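Local coordinates for PT26-6P (Thermococcus sp., PDB 2WB7), which is of unknown function but is encoded by an archaeal mobile genetic element and combines two immunoglobulin-like domains with a helical one, at residues 261-266 and 373-378; 268-273 and 284-289; 306-311 and 323-328. All coordinates share one frame; numbering follows the deposited sequence.

Interaction 1 (261-266 and 373-378)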
loop_
_atom_site.group_PDB
_atom_site.type_symbol
_atom_site.label_atom_id
_atom_site.label_comp_id
_atom_site.label_asym_id
_atom_site.label_seq_id
_atom_site.Cartn_x
_atom_site.Cartn_y
_atom_site.Cartn_z
ATOM N N GLY A 261 -1.234 4.502 5.547
ATOM C CA GLY A 261 -1.329 3.964 6.899
ATOM C C GLY A 261 -0.166 3.087 7.343
ATOM O O GLY A 261 0.980 3.355 7.011
ATOM N N ALA A 262 -0.472 2.035 8.098
ATOM C CA ALA A 262 0.551 1.221 8.740
ATOM C C ALA A 262 1.024 0.067 7.854
ATOM O O ALA A 262 0.966 -1.099 8.238
ATOM C CB ALA A 262 0.029 0.697 10.064
ATOM N N LEU A 263 1.521 0.397 6.675
ATOM C CA LEU A 263 1.854 -0.635 5.706
ATOM C C LEU A 263 2.987 -1.549 6.165
ATOM O O LEU A 263 3.074 -2.695 5.723
ATOM C CB LEU A 263 2.176 -0.033 4.336
ATOM C CG LEU A 263 2.337 -1.034 3.187
ATOM C CD1 LEU A 263 1.044 -1.807 2.907
ATOM C CD2 LEU A 263 2.798 -0.286 1.935
ATOM N N SER A 264 3.852 -1.046 7.043
ATOM C CA SER A 264 4.935 -1.864 7.577
ATOM C C SER A 264 4.406 -2.931 8.536
ATOM O O SER A 264 5.030 -3.969 8.723
ATOM C CB SER A 264 5.944 -0.986 8.298
ATOM O OG SER A 264 6.575 -0.080 7.410
ATOM N N ASP A 265 3.260 -2.672 9.150
ATOM C CA ASP A 265 2.729 -3.583 10.162
ATOM C C ASP A 265 1.937 -4.739 9.555
ATOM O O ASP A 265 2.110 -5.892 9.963
ATOM C CB ASP A 265 1.853 -2.829 11.157
ATOM C CG ASP A 265 2.598 -1.695 11.844
ATOM O OD1 ASP A 265 3.851 -1.695 11.788
ATOM O OD2 ASP A 265 1.935 -0.806 12.426
ATOM N N PHE A 266 1.065 -4.424 8.594
ATOM C CA PHE A 266 0.312 -5.439 7.866
ATOM C C PHE A 266 -0.070 -4.961 6.477
ATOM O O PHE A 266 0.039 -3.775 6.173
ATOM C CB PHE A 266 -0.928 -5.889 8.645
ATOM C CG PHE A 266 -1.951 -4.806 8.865
ATOM C CD1 PHE A 266 -3.122 -4.793 8.143
ATOM C CD2 PHE A 266 -1.754 -3.816 9.811
ATOM C CE1 PHE A 266 -4.071 -3.800 8.360
ATOM C CE2 PHE A 266 -2.695 -2.835 10.029
ATOM C CZ PHE A 266 -3.850 -2.821 9.310
ATOM N N ILE A 373 -3.577 1.002 15.016
ATOM C CA ILE A 373 -3.042 1.220 13.680
ATOM C C ILE A 373 -4.142 1.037 12.649
ATOM O O ILE A 373 -5.133 0.327 12.903
ATOM C CB ILE A 373 -1.898 0.270 13.357
ATOM C CG1 ILE A 373 -2.293 -1.160 13.707
ATOM C CG2 ILE A 373 -0.643 0.685 14.110
ATOM C CD1 ILE A 373 -1.274 -2.165 13.287
ATOM N N TRP A 374 -3.979 1.686 11.497
ATOM C CA TRP A 374 -4.945 1.578 10.431
ATOM C C TRP A 374 -4.247 1.410 9.096
ATOM O O TRP A 374 -3.096 1.828 8.925
ATOM C CB TRP A 374 -5.848 2.814 10.396
ATOM C CG TRP A 374 -5.131 4.084 10.052
ATOM C CD1 TRP A 374 -4.505 4.922 10.916
ATOM C CD2 TRP A 374 -4.958 4.645 8.746
ATOM N NE1 TRP A 374 -3.966 5.985 10.232
ATOM C CE2 TRP A 374 -4.227 5.836 8.900
ATOM C CE3 TRP A 374 -5.345 4.252 7.460
ATOM C CZ2 TRP A 374 -3.875 6.640 7.825
ATOM C CZ3 TRP A 374 -4.995 5.059 6.386
ATOM C CH2 TRP A 374 -4.270 6.239 6.579
ATOM N N LEU A 375 -4.952 0.784 8.158
ATOM C CA LEU A 375 -4.486 0.681 6.779
ATOM C C LEU A 375 -5.624 0.986 5.807
ATOM O O LEU A 375 -6.794 0.621 6.040
ATOM C CB LEU A 375 -3.912 -0.701 6.485
ATOM C CG LEU A 375 -3.236 -0.849 5.115
ATOM C CD1 LEU A 375 -1.913 -0.154 5.094
ATOM C CD2 LEU A 375 -3.023 -2.314 4.797
ATOM N N ALA A 376 -5.279 1.679 4.732
ATOM C CA ALA A 376 -6.215 1.911 3.651
ATOM C C ALA A 376 -5.539 1.405 2.396
ATOM O O ALA A 376 -4.352 1.656 2.180
ATOM C CB ALA A 376 -6.549 3.398 3.527
ATOM N N ALA A 377 -6.279 0.671 1.582
ATOM C CA ALA A 377 -5.714 0.129 0.361
ATOM C C ALA A 377 -6.788 0.204 -0.688
ATOM O O ALA A 377 -7.896 -0.308 -0.492
ATOM C CB ALA A 377 -5.268 -1.315 0.558
ATOM N N GLU A 378 -6.474 0.869 -1.791
ATOM C CA GLU A 378 -7.442 1.032 -2.859
ATOM C C GLU A 378 -6.972 0.310 -4.125
ATOM O O GLU A 378 -5.956 0.676 -4.716
ATOM C CB GLU A 378 -7.712 2.514 -3.120
ATOM C CG GLU A 378 -8.450 2.764 -4.411
ATOM C CD GLU A 378 -8.810 4.227 -4.639
ATOM O OE1 GLU A 378 -8.505 5.069 -3.771
ATOM O OE2 GLU A 378 -9.412 4.527 -5.694
#
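The indole of Trp374 presents one face to the backbone of Gly261, whose CA sits 3.7 Å from the centroid of the six-membered ring and almost on its normal, a CH-pi contact; the methyl of Ala376 lies at the edge of the same ring. A first torsion of 65°, with CG between N and C, turns the indole back over the neighbouring strand. Glycine suits the facing position, because a side chain there would run into Trp374 O. The ring of Phe266 has the tip of Ile373 at its edge, Phe266 CE2 and Ile373 CD1 meeting tip to tip at 3.6 Å. The same ring slides past Leu375 in the opposite direction, with CZ obliquely placed 3.5 Å from Leu375 CB.

Gly261 and Leu375 form an antiparallel non-hydrogen-bonded pair, and the next amide makes the one hydrogen bond between the segments, from Ala262 N to Trp374 O (2.8 Å), nearly along the C=O axis. Here the chain leaves the sheet through an inverse gamma turn centred on Ala262. The small Ala262 CB fits against Ile373 CB, while Leu263 crosses Leu375 obliquely through their CD1 methyls. Asp265 crosses Ile373 obliquely, its OD2 3.4 Å from Ile373 CG2 and its CB against CD1; that oxygen's hydrogen-bond partner is Ala66 N.

Trp374 NE1 bonds Asp132 OD1 and Ser264 OG bonds Tyr62 N, so this corner joins the second immunoglobulin-like domain to the first. Strand 370-379 runs between strands 253-261 and 350-364; Phe266 touches Val359 of the latter, and Ala376 packs on Ile155 of helix 149-157.

Interaction 2 (268-273 and 284-289)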
loop_
_atom_site.group_PDB
_atom_site.type_symbol
_atom_site.label_atom_id
_atom_site.label_comp_id
_atom_site.label_asym_id
_atom_site.label_seq_id
_atom_site.Cartn_x
_atom_site.Cartn_y
_atom_site.Cartn_z
ATOM N N ILE A 268 -2.589 -5.532 2.678
ATOM C CA ILE A 268 -3.769 -6.049 2.032
ATOM C C ILE A 268 -3.424 -6.360 0.586
ATOM O O ILE A 268 -2.906 -5.497 -0.143
ATOM C CB ILE A 268 -4.914 -5.043 2.081
ATOM C CG1 ILE A 268 -5.345 -4.804 3.527
ATOM C CG2 ILE A 268 -6.083 -5.525 1.234
ATOM C CD1 ILE A 268 -6.549 -3.869 3.648
ATOM N N ILE A 269 -3.685 -7.596 0.169
ATOM C CA ILE A 269 -3.546 -7.940 -1.241
ATOM C C ILE A 269 -4.943 -7.998 -1.850
ATOM O O ILE A 269 -5.882 -8.506 -1.213
ATOM C CB ILE A 269 -2.826 -9.284 -1.447
ATOM C CG1 ILE A 269 -1.365 -9.166 -1.031
ATOM C CG2 ILE A 269 -2.904 -9.697 -2.897
ATOM C CD1 ILE A 269 -0.683 -7.938 -1.589
ATOM N N THR A 270 -5.097 -7.456 -3.056
ATOM C CA THR A 270 -6.396 -7.483 -3.728
ATOM C C THR A 270 -6.350 -8.360 -4.957
ATOM O O THR A 270 -5.509 -8.172 -5.837
ATOM C CB THR A 270 -6.857 -6.080 -4.204
ATOM O OG1 THR A 270 -7.039 -5.199 -3.084
ATOM C CG2 THR A 270 -8.170 -6.204 -4.928
ATOM N N ALA A 271 -7.251 -9.327 -5.027
ATOM C CA ALA A 271 -7.500 -10.007 -6.279
ATOM C C ALA A 271 -8.943 -9.707 -6.652
ATOM O O ALA A 271 -9.822 -9.696 -5.789
ATOM C CB ALA A 271 -7.282 -11.478 -6.133
ATOM N N ALA A 272 -9.191 -9.444 -7.931
ATOM C CA ALA A 272 -10.548 -9.174 -8.378
ATOM C C ALA A 272 -10.778 -9.716 -9.791
ATOM O O ALA A 272 -9.862 -10.285 -10.385
ATOM C CB ALA A 272 -10.817 -7.693 -8.311
ATOM N N SER A 273 -12.006 -9.568 -10.307
ATOM C CA SER A 273 -12.294 -9.836 -11.713
ATOM C C SER A 273 -11.574 -8.807 -12.533
ATOM O O SER A 273 -11.367 -7.687 -12.069
ATOM C CB SER A 273 -13.779 -9.683 -12.002
ATOM O OG SER A 273 -14.552 -10.221 -10.958
ATOM N N TYR A 284 -14.441 -9.260 -5.721
ATOM C CA TYR A 284 -13.193 -8.893 -5.060
ATOM C C TYR A 284 -12.884 -9.908 -3.996
ATOM O O TYR A 284 -13.783 -10.511 -3.436
ATOM C CB TYR A 284 -13.283 -7.514 -4.401
ATOM C CG TYR A 284 -13.393 -6.357 -5.376
ATOM C CD1 TYR A 284 -12.302 -5.536 -5.633
ATOM C CD2 TYR A 284 -14.600 -6.085 -6.034
ATOM C CE1 TYR A 284 -12.403 -4.490 -6.518
ATOM C CE2 TYR A 284 -14.713 -5.032 -6.929
ATOM C CZ TYR A 284 -13.618 -4.247 -7.173
ATOM O OH TYR A 284 -13.730 -3.200 -8.055
ATOM N N LYS A 285 -11.605 -10.072 -3.710
ATOM C CA LYS A 285 -11.149 -10.974 -2.668
ATOM C C LYS A 285 -9.928 -10.287 -2.042
ATOM O O LYS A 285 -8.941 -9.994 -2.735
ATOM C CB LYS A 285 -10.758 -12.310 -3.306
ATOM C CG LYS A 285 -11.148 -13.564 -2.531
ATOM C CD LYS A 285 -10.684 -14.832 -3.285
ATOM C CE LYS A 285 -11.396 -16.093 -2.802
ATOM N NZ LYS A 285 -10.783 -16.694 -1.556
ATOM N N PHE A 286 -9.995 -9.997 -0.750
ATOM C CA PHE A 286 -8.895 -9.309 -0.095
ATOM C C PHE A 286 -8.159 -10.200 0.897
ATOM O O PHE A 286 -8.775 -10.894 1.699
ATOM C CB PHE A 286 -9.397 -8.074 0.639
ATOM C CG PHE A 286 -10.099 -7.086 -0.235
ATOM C CD1 PHE A 286 -11.478 -7.158 -0.426
ATOM C CD2 PHE A 286 -9.394 -6.051 -0.834
ATOM C CE1 PHE A 286 -12.143 -6.224 -1.223
ATOM C CE2 PHE A 286 -10.050 -5.104 -1.635
ATOM C CZ PHE A 286 -11.427 -5.192 -1.827
ATOM N N LEU A 287 -6.838 -10.171 0.840
ATOM C CA LEU A 287 -6.018 -10.877 1.800
ATOM C C LEU A 287 -5.493 -9.879 2.821
ATOM O O LEU A 287 -4.949 -8.833 2.451
ATOM C CB LEU A 287 -4.841 -11.497 1.067
ATOM C CG LEU A 287 -3.977 -12.435 1.877
ATOM C CD1 LEU A 287 -4.865 -13.359 2.676
ATOM C CD2 LEU A 287 -3.155 -13.225 0.925
ATOM N N ILE A 288 -5.664 -10.180 4.101
ATOM C CA ILE A 288 -5.077 -9.357 5.150
ATOM C C ILE A 288 -3.995 -10.163 5.865
ATOM O O ILE A 288 -4.281 -11.208 6.409
ATOM C CB ILE A 288 -6.137 -8.899 6.160
ATOM C CG1 ILE A 288 -7.239 -8.103 5.464
ATOM C CG2 ILE A 288 -5.511 -8.030 7.233
ATOM C CD1 ILE A 288 -8.287 -7.581 6.420
ATOM N N THR A 289 -2.755 -9.690 5.846
ATOM C CA THR A 289 -1.630 -10.462 6.398
ATOM C C THR A 289 -0.825 -9.627 7.364
ATOM O O THR A 289 -0.413 -8.521 7.019
ATOM C CB THR A 289 -0.621 -10.883 5.300
ATOM O OG1 THR A 289 -1.308 -11.123 4.072
ATOM C CG2 THR A 289 0.140 -12.135 5.698
#
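Four backbone hydrogen bonds hold strands 268-272 and 284-289 together as antiparallel neighbours. Ile269 and Leu287 exchange a pair, as do Ala271 and Lys285; the straightest is Ala271 N to Lys285 O (2.9 Å, 173° at the hydrogen). CA-H...O contacts fill in between them, such as Ile268 CA to Leu287 O at 3.1 Å.

Apolar contacts divide between the two sheet faces. On one, Ile269 and Leu287 touch through their CB atoms (3.9 Å), branched and bulky chains well suited to a buried face. On the other, Ile268 crosses Phe286 obliquely, its CG2 3.9 Å from Phe286 CD2, while Thr270 lies alongside Phe286, pointing the same way. Its OG1, set beside the backbone N by a first torsion of -63°, comes within 3.3 Å of Phe286 CE2 but takes its hydrogen bond with Asn257 ND2. An alanine in place of Phe286 would remove the ring that Ile268 and Thr270 pack on and that stacks with Phe308, and would probably leave the packing between the two hairpins looser.

In a CH-pi contact, Ala272 CB rests over one face of the Tyr284 ring, 4.1 Å from its centroid; a methyl is small enough for this, and Tyr284 OH is bonded to Tyr344 OH.

This hairpin lies within the antiparallel sheet of the second immunoglobulin-like domain, flanked by strand 253-261 on the side of 266-272 and by strand 336-343 on the side of 281-290, where Lys285 makes a cation-pi contact with Phe337.

Interaction 3 (306-311 and 323-328)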
loop_
_atom_site.group_PDB
_atom_site.type_symbol
_atom_site.label_atom_id
_atom_site.label_comp_id
_atom_site.label_asym_id
_atom_site.label_seq_id
_atom_site.Cartn_x
_atom_site.Cartn_y
_atom_site.Cartn_z
ATOM N N TYR A 306 -12.429 -4.409 10.206
ATOM C CA TYR A 306 -12.287 -4.055 8.783
ATOM C C TYR A 306 -13.589 -3.620 8.128
ATOM O O TYR A 306 -14.684 -3.994 8.555
ATOM C CB TYR A 306 -11.752 -5.247 7.978
ATOM C CG TYR A 306 -12.725 -6.403 7.917
ATOM C CD1 TYR A 306 -13.702 -6.462 6.928
ATOM C CD2 TYR A 306 -12.682 -7.443 8.870
ATOM C CE1 TYR A 306 -14.615 -7.495 6.881
ATOM C CE2 TYR A 306 -13.597 -8.502 8.832
ATOM C CZ TYR A 306 -14.563 -8.508 7.826
ATOM O OH TYR A 306 -15.477 -9.522 7.743
ATOM N N ARG A 307 -13.449 -2.845 7.056
ATOM C CA ARG A 307 -14.552 -2.570 6.138
ATOM C C ARG A 307 -14.053 -2.514 4.694
ATOM O O ARG A 307 -13.170 -1.743 4.363
ATOM C CB ARG A 307 -15.230 -1.251 6.501
ATOM C CG ARG A 307 -16.513 -1.005 5.767
ATOM C CD ARG A 307 -17.317 0.096 6.419
ATOM N NE ARG A 307 -18.729 -0.198 6.248
ATOM C CZ ARG A 307 -19.573 -0.461 7.240
ATOM N NH1 ARG A 307 -19.161 -0.424 8.499
ATOM N NH2 ARG A 307 -20.845 -0.736 6.963
ATOM N N PHE A 308 -14.621 -3.336 3.829
ATOM C CA PHE A 308 -14.319 -3.255 2.400
ATOM C C PHE A 308 -15.551 -2.710 1.727
ATOM O O PHE A 308 -16.661 -3.163 2.032
ATOM C CB PHE A 308 -13.963 -4.640 1.838
ATOM C CG PHE A 308 -12.727 -5.228 2.462
ATOM C CD1 PHE A 308 -11.459 -4.811 2.051
ATOM C CD2 PHE A 308 -12.825 -6.128 3.507
ATOM C CE1 PHE A 308 -10.323 -5.304 2.650
ATOM C CE2 PHE A 308 -11.682 -6.627 4.106
ATOM C CZ PHE A 308 -10.429 -6.214 3.670
ATOM N N VAL A 309 -15.373 -1.727 0.845
ATOM C CA VAL A 309 -16.504 -1.067 0.198
ATOM C C VAL A 309 -16.266 -0.812 -1.281
ATOM O O VAL A 309 -15.146 -0.917 -1.766
ATOM C CB VAL A 309 -16.847 0.310 0.863
ATOM C CG1 VAL A 309 -17.004 0.153 2.379
ATOM C CG2 VAL A 309 -15.798 1.357 0.509
ATOM N N THR A 310 -17.337 -0.506 -2.003
ATOM C CA THR A 310 -17.208 0.193 -3.272
ATOM C C THR A 310 -17.865 1.523 -2.999
ATOM O O THR A 310 -18.809 1.602 -2.188
ATOM C CB THR A 310 -17.939 -0.500 -4.443
ATOM O OG1 THR A 310 -19.313 -0.733 -4.109
ATOM C CG2 THR A 310 -17.283 -1.797 -4.777
ATOM N N LEU A 311 -17.360 2.564 -3.644
ATOM C CA LEU A 311 -17.913 3.881 -3.484
ATOM C C LEU A 311 -18.394 4.385 -4.842
ATOM O O LEU A 311 -17.611 4.469 -5.811
ATOM C CB LEU A 311 -16.863 4.815 -2.908
ATOM C CG LEU A 311 -16.326 4.442 -1.524
ATOM C CD1 LEU A 311 -15.221 5.390 -1.092
ATOM C CD2 LEU A 311 -17.442 4.458 -0.508
ATOM N N ASP A 323 -21.903 -1.093 -2.249
ATOM C CA ASP A 323 -21.674 -2.411 -1.670
ATOM C C ASP A 323 -20.565 -2.429 -0.594
ATOM O O ASP A 323 -19.551 -1.742 -0.720
ATOM C CB ASP A 323 -21.369 -3.391 -2.803
ATOM C CG ASP A 323 -22.428 -3.352 -3.923
ATOM O OD1 ASP A 323 -23.613 -3.027 -3.656
ATOM O OD2 ASP A 323 -22.079 -3.653 -5.082
ATOM N N THR A 324 -20.765 -3.193 0.480
ATOM C CA THR A 324 -19.839 -3.170 1.629
ATOM C C THR A 324 -19.848 -4.468 2.423
ATOM O O THR A 324 -20.891 -5.110 2.568
ATOM C CB THR A 324 -20.159 -2.039 2.621
ATOM O OG1 THR A 324 -19.309 -2.163 3.770
ATOM C CG2 THR A 324 -21.591 -2.118 3.079
ATOM N N THR A 325 -18.677 -4.851 2.929
ATOM C CA THR A 325 -18.582 -5.968 3.856
ATOM C C THR A 325 -17.806 -5.514 5.089
ATOM O O THR A 325 -16.831 -4.775 4.959
ATOM C CB THR A 325 -17.937 -7.219 3.206
ATOM O OG1 THR A 325 -17.957 -8.293 4.140
ATOM C CG2 THR A 325 -16.529 -6.972 2.829
ATOM N N THR A 326 -18.247 -5.913 6.279
ATOM C CA THR A 326 -17.594 -5.439 7.482
ATOM C C THR A 326 -17.655 -6.422 8.650
ATOM O O THR A 326 -18.664 -7.116 8.848
ATOM C CB THR A 326 -18.175 -4.061 7.904
ATOM O OG1 THR A 326 -17.270 -3.387 8.786
ATOM C CG2 THR A 326 -19.531 -4.199 8.575
ATOM N N GLY A 327 -16.577 -6.478 9.431
ATOM C CA GLY A 327 -16.563 -7.303 10.638
ATOM C C GLY A 327 -15.281 -7.264 11.451
ATOM O O GLY A 327 -14.538 -6.270 11.422
ATOM N N HIS A 328 -15.028 -8.363 12.170
ATOM C CA HIS A 328 -13.863 -8.517 13.058
ATOM C C HIS A 328 -13.024 -9.745 12.730
ATOM O O HIS A 328 -13.558 -10.784 12.358
ATOM C CB HIS A 328 -14.327 -8.592 14.499
ATOM C CG HIS A 328 -14.833 -7.288 15.006
ATOM N ND1 HIS A 328 -13.988 -6.277 15.407
ATOM C CD2 HIS A 328 -16.089 -6.798 15.115
ATOM C CE1 HIS A 328 -14.703 -5.229 15.771
ATOM N NE2 HIS A 328 -15.982 -5.520 15.604
HETATM O O HOH W 1 -20.830 -1.615 -6.063
#
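Tyr306 holds its CG between the backbone N and carbonyl carbon (chi1 66°), which swings the ring across onto the neighbouring strand. There one face covers Gly327, whose N stands 3.2 Å above the ring plane; a side chain on Gly327 would meet Tyr306 OH, so glycine fits the spot. Thr326 turns OG1 anti to its own N (chi1 -161°) and donates to Tyr306 O at 2.7 Å in the carbonyl plane, so that this oxygen is gripped twice, Gly327 N approaching from above the plane.

Strands 301-314 and 319-331 form a beta hairpin at the margin of the sheet, 319-331 being outermost within the chain. Its backbone bonds include Thr325 N to Phe308 O (2.8 Å) and Thr310 N to Asp323 O.

Arg307 starts extended, CG anti to N, then bends at chi3 so that Thr326 CB lies over one guanidinium face, 3.8 Å above it. NE reaches Thr324 OG1 in a weak bond, and NH1 is bonded to Ile142 O. Thr325 lies alongside Phe308, its CG2 at the ring edge and 3.6 Å from Phe308 CB. Thr310 OG1 and Asp323 OD2 share a water, each oxygen 2.6 Å from it; it donates to OD2, which also bonds His343 N.

Overall arrangement
All three interactions belong to the same antiparallel sheet of the second immunoglobulin-like domain, and interactions 2 and 3 are both nested inside the long loop that interaction 1 closes. Interactions 1 and 2, with centres about 14 Å apart, share a border where Leu375 CD2 meets Ile268 CG1 at 3.6 Å and Phe266 packs against Thr289. Interactions 2 and 3, centres about 12 Å apart, meet across the interior: Phe286 CG is 3.4 Å from Phe308 CE1, and Ile288 CD1 also touches the Phe308 ring. Interactions 1 and 3 do not touch, their nearest atoms being about 6 Å apart, so interaction 2 connects them.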